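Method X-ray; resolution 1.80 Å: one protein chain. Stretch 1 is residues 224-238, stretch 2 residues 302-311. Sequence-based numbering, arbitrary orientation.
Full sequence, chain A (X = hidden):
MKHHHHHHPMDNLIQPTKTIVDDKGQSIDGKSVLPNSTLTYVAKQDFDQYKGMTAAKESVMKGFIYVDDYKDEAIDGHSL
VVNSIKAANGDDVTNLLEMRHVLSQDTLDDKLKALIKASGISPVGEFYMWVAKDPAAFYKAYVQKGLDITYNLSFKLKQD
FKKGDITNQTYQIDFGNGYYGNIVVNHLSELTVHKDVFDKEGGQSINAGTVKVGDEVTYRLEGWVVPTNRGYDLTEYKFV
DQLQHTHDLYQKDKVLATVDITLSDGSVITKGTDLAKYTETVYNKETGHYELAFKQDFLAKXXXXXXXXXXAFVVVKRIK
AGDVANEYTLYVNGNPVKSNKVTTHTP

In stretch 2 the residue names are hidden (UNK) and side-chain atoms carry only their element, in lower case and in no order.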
# COMPACT_ATOMS: atom_id res chain seq x y z
N TRP A 224 11.02 7.11 -9.98
CA TRP A 224 9.65 6.72 -10.28
C TRP A 224 8.77 7.93 -10.05
O TRP A 224 9.00 8.71 -9.12
CB TRP A 224 9.24 5.55 -9.35
CG TRP A 224 7.82 5.10 -9.47
CD1 TRP A 224 7.25 4.47 -10.54
CD2 TRP A 224 6.79 5.23 -8.48
NE1 TRP A 224 5.92 4.22 -10.29
CE2 TRP A 224 5.62 4.66 -9.03
CE3 TRP A 224 6.75 5.75 -7.19
CZ2 TRP A 224 4.41 4.61 -8.33
CZ3 TRP A 224 5.54 5.70 -6.49
CH2 TRP A 224 4.39 5.14 -7.06
N VAL A 225 7.77 8.11 -10.90
CA VAL A 225 6.84 9.22 -10.73
C VAL A 225 5.71 8.79 -9.78
O VAL A 225 5.01 7.81 -10.02
CB VAL A 225 6.25 9.68 -12.06
CG1 VAL A 225 5.17 10.72 -11.81
CG2 VAL A 225 7.38 10.25 -12.98
N VAL A 226 5.55 9.53 -8.68
CA VAL A 226 4.48 9.28 -7.72
C VAL A 226 3.21 9.87 -8.29
O VAL A 226 3.15 11.07 -8.57
CB VAL A 226 4.80 9.92 -6.36
CG1 VAL A 226 3.70 9.65 -5.35
CG2 VAL A 226 6.12 9.38 -5.84
N PRO A 227 2.18 9.03 -8.49
CA PRO A 227 0.97 9.45 -9.20
C PRO A 227 -0.00 10.19 -8.31
O PRO A 227 0.07 10.06 -7.08
CB PRO A 227 0.34 8.11 -9.61
CG PRO A 227 0.71 7.20 -8.46
CD PRO A 227 2.13 7.61 -8.09
N THR A 228 -0.92 10.93 -8.94
CA THR A 228 -1.99 11.59 -8.20
C THR A 228 -3.06 10.57 -7.88
O THR A 228 -3.02 9.44 -8.37
CB THR A 228 -2.61 12.77 -8.98
OG1 THR A 228 -3.17 12.28 -10.21
CG2 THR A 228 -1.55 13.81 -9.31
N ASN A 229 -4.03 10.98 -7.06
CA ASN A 229 -5.06 10.08 -6.55
C ASN A 229 -4.46 8.88 -5.80
O ASN A 229 -4.88 7.73 -5.95
CB ASN A 229 -6.00 9.63 -7.68
CG ASN A 229 -7.39 9.27 -7.17
OD1 ASN A 229 -7.92 8.21 -7.50
ND2 ASN A 229 -7.98 10.15 -6.36
N ARG A 230 -3.44 9.18 -5.00
CA ARG A 230 -2.80 8.20 -4.14
C ARG A 230 -3.38 8.35 -2.72
O ARG A 230 -3.98 9.37 -2.39
CB ARG A 230 -1.29 8.43 -4.13
CG ARG A 230 -0.91 9.83 -3.68
CD ARG A 230 0.57 9.99 -3.63
NE ARG A 230 0.98 11.30 -3.17
CZ ARG A 230 1.22 12.33 -3.98
NH1 ARG A 230 1.06 12.19 -5.29
NH2 ARG A 230 1.61 13.49 -3.47
N GLY A 231 -3.20 7.32 -1.90
CA GLY A 231 -3.72 7.33 -0.54
C GLY A 231 -2.68 7.62 0.53
O GLY A 231 -2.87 7.26 1.71
N TYR A 232 -1.60 8.28 0.15
CA TYR A 232 -0.49 8.51 1.06
C TYR A 232 0.26 9.79 0.72
O TYR A 232 0.24 10.26 -0.42
CB TYR A 232 0.51 7.34 1.00
CG TYR A 232 1.02 7.08 -0.40
CD1 TYR A 232 0.33 6.22 -1.26
CD2 TYR A 232 2.17 7.69 -0.87
CE1 TYR A 232 0.77 5.98 -2.54
CE2 TYR A 232 2.62 7.45 -2.15
CZ TYR A 232 1.92 6.60 -2.98
OH TYR A 232 2.37 6.38 -4.25
N ASP A 233 0.95 10.32 1.72
CA ASP A 233 1.87 11.44 1.52
C ASP A 233 3.30 10.92 1.46
O ASP A 233 3.55 9.74 1.72
CB ASP A 233 1.71 12.42 2.67
CG ASP A 233 0.29 12.91 2.79
OD1 ASP A 233 -0.25 13.35 1.76
OD2 ASP A 233 -0.31 12.81 3.89
N LEU A 234 4.24 11.79 1.12
CA LEU A 234 5.62 11.38 0.91
C LEU A 234 6.51 11.59 2.14
O LEU A 234 6.54 12.68 2.69
CB LEU A 234 6.21 12.11 -0.29
CG LEU A 234 5.62 11.69 -1.64
CD1 LEU A 234 6.10 12.59 -2.79
CD2 LEU A 234 5.98 10.23 -1.91
N THR A 235 7.23 10.55 2.57
CA THR A 235 8.16 10.69 3.69
C THR A 235 9.62 10.35 3.32
O THR A 235 10.56 10.71 4.04
CB THR A 235 7.73 9.88 4.93
OG1 THR A 235 7.52 8.51 4.58
CG2 THR A 235 6.44 10.45 5.50
N GLU A 236 9.80 9.67 2.20
CA GLU A 236 11.14 9.31 1.72
C GLU A 236 11.17 9.20 0.20
O GLU A 236 10.25 8.63 -0.40
CB GLU A 236 11.59 7.98 2.31
CG GLU A 236 12.94 7.47 1.76
CD GLU A 236 13.36 6.14 2.36
OE1 GLU A 236 12.53 5.20 2.36
OE2 GLU A 236 14.51 6.04 2.83
N TYR A 237 12.22 9.74 -0.41
CA TYR A 237 12.47 9.63 -1.85
C TYR A 237 13.98 9.83 -1.97
O TYR A 237 14.49 10.96 -1.96
CB TYR A 237 11.71 10.71 -2.64
CG TYR A 237 11.59 10.48 -4.15
CD1 TYR A 237 12.63 10.83 -5.03
CD2 TYR A 237 10.43 9.95 -4.70
CE1 TYR A 237 12.51 10.63 -6.42
CE2 TYR A 237 10.30 9.74 -6.08
CZ TYR A 237 11.34 10.09 -6.93
OH TYR A 237 11.17 9.89 -8.29
N LYS A 238 14.69 8.71 -2.03
CA LYS A 238 16.15 8.71 -1.90
C LYS A 238 16.79 7.81 -2.94
O LYS A 238 16.36 6.66 -3.12
CB LYS A 238 16.52 8.22 -0.49
CG LYS A 238 18.02 8.15 -0.22
CD LYS A 238 18.31 7.89 1.25
CE LYS A 238 17.98 6.47 1.65
NZ LYS A 238 18.47 6.21 3.05
N UNK A 302 4.40 18.43 -0.49
CA UNK A 302 3.83 18.04 -1.78
C UNK A 302 2.40 17.54 -1.57
O UNK A 302 2.18 16.62 -0.80
c UNK A 302 6.11 17.47 -2.68
c UNK A 302 4.70 16.96 -2.49
c UNK A 302 4.10 16.58 -3.85
N UNK A 303 1.44 18.16 -2.24
CA UNK A 303 0.04 17.77 -2.04
C UNK A 303 -0.33 16.47 -2.77
O UNK A 303 0.35 16.06 -3.70
c UNK A 303 -0.76 19.33 -3.87
c UNK A 303 -0.69 20.11 -1.50
c UNK A 303 -0.93 18.92 -2.41
N UNK A 304 -1.40 15.81 -2.34
CA UNK A 304 -1.76 14.53 -2.95
C UNK A 304 -2.30 14.64 -4.36
O UNK A 304 -2.26 13.69 -5.12
n UNK A 304 -4.46 10.64 1.66
n UNK A 304 -2.67 11.92 1.00
c UNK A 304 -2.13 12.82 -1.16
n UNK A 304 -2.80 11.18 3.16
c UNK A 304 -3.15 12.06 -0.37
c UNK A 304 -2.78 13.78 -2.09
c UNK A 304 -3.32 11.25 1.94
N UNK A 305 -2.81 15.82 -4.70
CA UNK A 305 -3.31 16.03 -6.05
C UNK A 305 -2.18 16.35 -7.02
O UNK A 305 -2.44 16.66 -8.19
o UNK A 305 -3.81 18.29 -5.38
c UNK A 305 -4.34 17.17 -6.05
N UNK A 306 -0.94 16.29 -6.54
CA UNK A 306 0.23 16.55 -7.39
C UNK A 306 1.09 15.31 -7.58
O UNK A 306 1.33 14.56 -6.64
o UNK A 306 2.29 17.84 -7.57
c UNK A 306 1.10 17.66 -6.79
N UNK A 307 1.57 15.12 -8.80
CA UNK A 307 2.58 14.09 -9.05
C UNK A 307 3.90 14.52 -8.41
O UNK A 307 4.08 15.69 -8.08
o UNK A 307 2.72 13.51 -13.36
o UNK A 307 1.43 11.75 -13.09
c UNK A 307 1.94 12.82 -12.68
c UNK A 307 2.80 13.88 -10.55
c UNK A 307 1.60 13.30 -11.27
N UNK A 308 4.82 13.57 -8.24
CA UNK A 308 6.18 13.91 -7.80
C UNK A 308 7.18 13.00 -8.49
O UNK A 308 7.00 11.78 -8.51
c UNK A 308 8.67 13.22 -5.55
c UNK A 308 9.95 13.55 -5.12
c UNK A 308 9.34 15.87 -5.12
c UNK A 308 10.28 14.89 -4.90
c UNK A 308 7.71 14.19 -5.78
c UNK A 308 8.06 15.52 -5.56
c UNK A 308 6.33 13.83 -6.27
N UNK A 309 8.23 13.58 -9.05
CA UNK A 309 9.28 12.76 -9.63
C UNK A 309 10.53 13.57 -9.88
O UNK A 309 10.45 14.78 -10.12
N UNK A 310 11.68 12.91 -9.84
CA UNK A 310 12.94 13.57 -10.13
C UNK A 310 13.92 12.58 -10.73
O UNK A 310 13.84 11.37 -10.45
c UNK A 310 13.53 14.18 -8.86
N UNK A 311 14.83 13.09 -11.57
CA UNK A 311 15.95 12.31 -12.08
C UNK A 311 17.24 12.87 -11.51
O UNK A 311 17.39 14.09 -11.38
o UNK A 311 14.90 11.74 -15.56
c UNK A 311 14.98 11.61 -14.32
o UNK A 311 14.21 10.89 -13.65
c UNK A 311 16.05 12.40 -13.61
O HOH W 1 -0.89 10.86 -11.85
O HOH W 2 1.18 14.05 -0.66
O HOH W 3 -6.11 10.70 -0.95
O HOH W 4 3.82 14.50 0.78

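Position 302 has three side-chain carbons, one of them bonded to the other two. The branch lies at CB, and there is no polar atom. One branch tip comes 4.0 Å from R230 NH2. This is V302. Water 4 lies 3.1 Å from V302 O and accepts from L234 N at 2.8 Å.

Position 303 repeats the pattern: three carbons, branched at CB. CB points away from stretch 1, and no side-chain atom touches it. This is V303. Its backbone O lies 2.9 Å from R230 NH2, and it opens a type I turn that ends at position 306.

Position 304 has three carbons in a row, then a nitrogen, then a carbon carrying two more nitrogens. The nitrogen within the chain lies 2.9 Å from D233 OD1, and a terminal nitrogen lies 3.1 Å from D233 OD2. This guanidinium makes it R304. R304 NE donates to D233 OD1, and R304 NH2 donates to D233 OD2. Both bonds are nearly straight, so the salt bridge is two-pronged. The backbone of G231 and Y232 covers one face of the group. Water 3 links R304 NH1 (3.1 Å) to R230 O (2.9 Å).

Position 305 has one carbon and one oxygen. The oxygen is single and terminal. CB points away, and contact comes from the backbone: its O is 3.2 Å from T228 CG2. This is S305.

Position 306 also has one carbon and one oxygen. Its CB points away too, and its backbone O lies 2.7 Å from R230 NH1. This is S306. S306 OG donates to the backbone O of position 307 at 2.8 Å. The turn closes with S306 N to V303 O at 3.1 Å. S306 O faces stretch 1 and accepts from R230 NH1.

Position 307 has three carbons, the third carrying two oxygens. That third carbon packs 3.9 Å from V225 CG1. This carboxylate on a two-carbon stem makes it E307. Water 1 joins E307 OE2 (2.8 Å) to T228 N (2.9 Å).

Position 308 has one carbon, then a ring of six carbons with no oxygen on it. A ring carbon lies 3.6 Å from Y237 CG, and the ring edge meets the face of Y237 with planes at 87°. This is F308. L234 CD1 adds a contact at 3.7 Å to F308 CB.

Position 309 has no side-chain atoms. A CB here would lie about 3.1 Å from V225 CG2, which is tight. This is G309.

Position 310 has a single carbon. This CB lies 4.4 Å from Y237 CE1. It is A310. A310 N makes a weak hydrogen bond to Y237 OH at 3.4 Å.

Position 311 has two carbons, the second carrying two oxygens. It makes no contact with stretch 1. This is D311.

The contact combines three elements. A single antiparallel bridge pairs V226 with F308: V226 N donates to F308 O at 2.7 Å, and F308 N donates to V226 O at 3.0 Å. Beside it, F308 packs against L234 and Y237. Toward the turn, two arginines cross between stretches: R230 reaches a backbone carbonyl, and R304 reaches a carboxylate.

Stretch 2, residues 302-311: VVRSSEFGAD
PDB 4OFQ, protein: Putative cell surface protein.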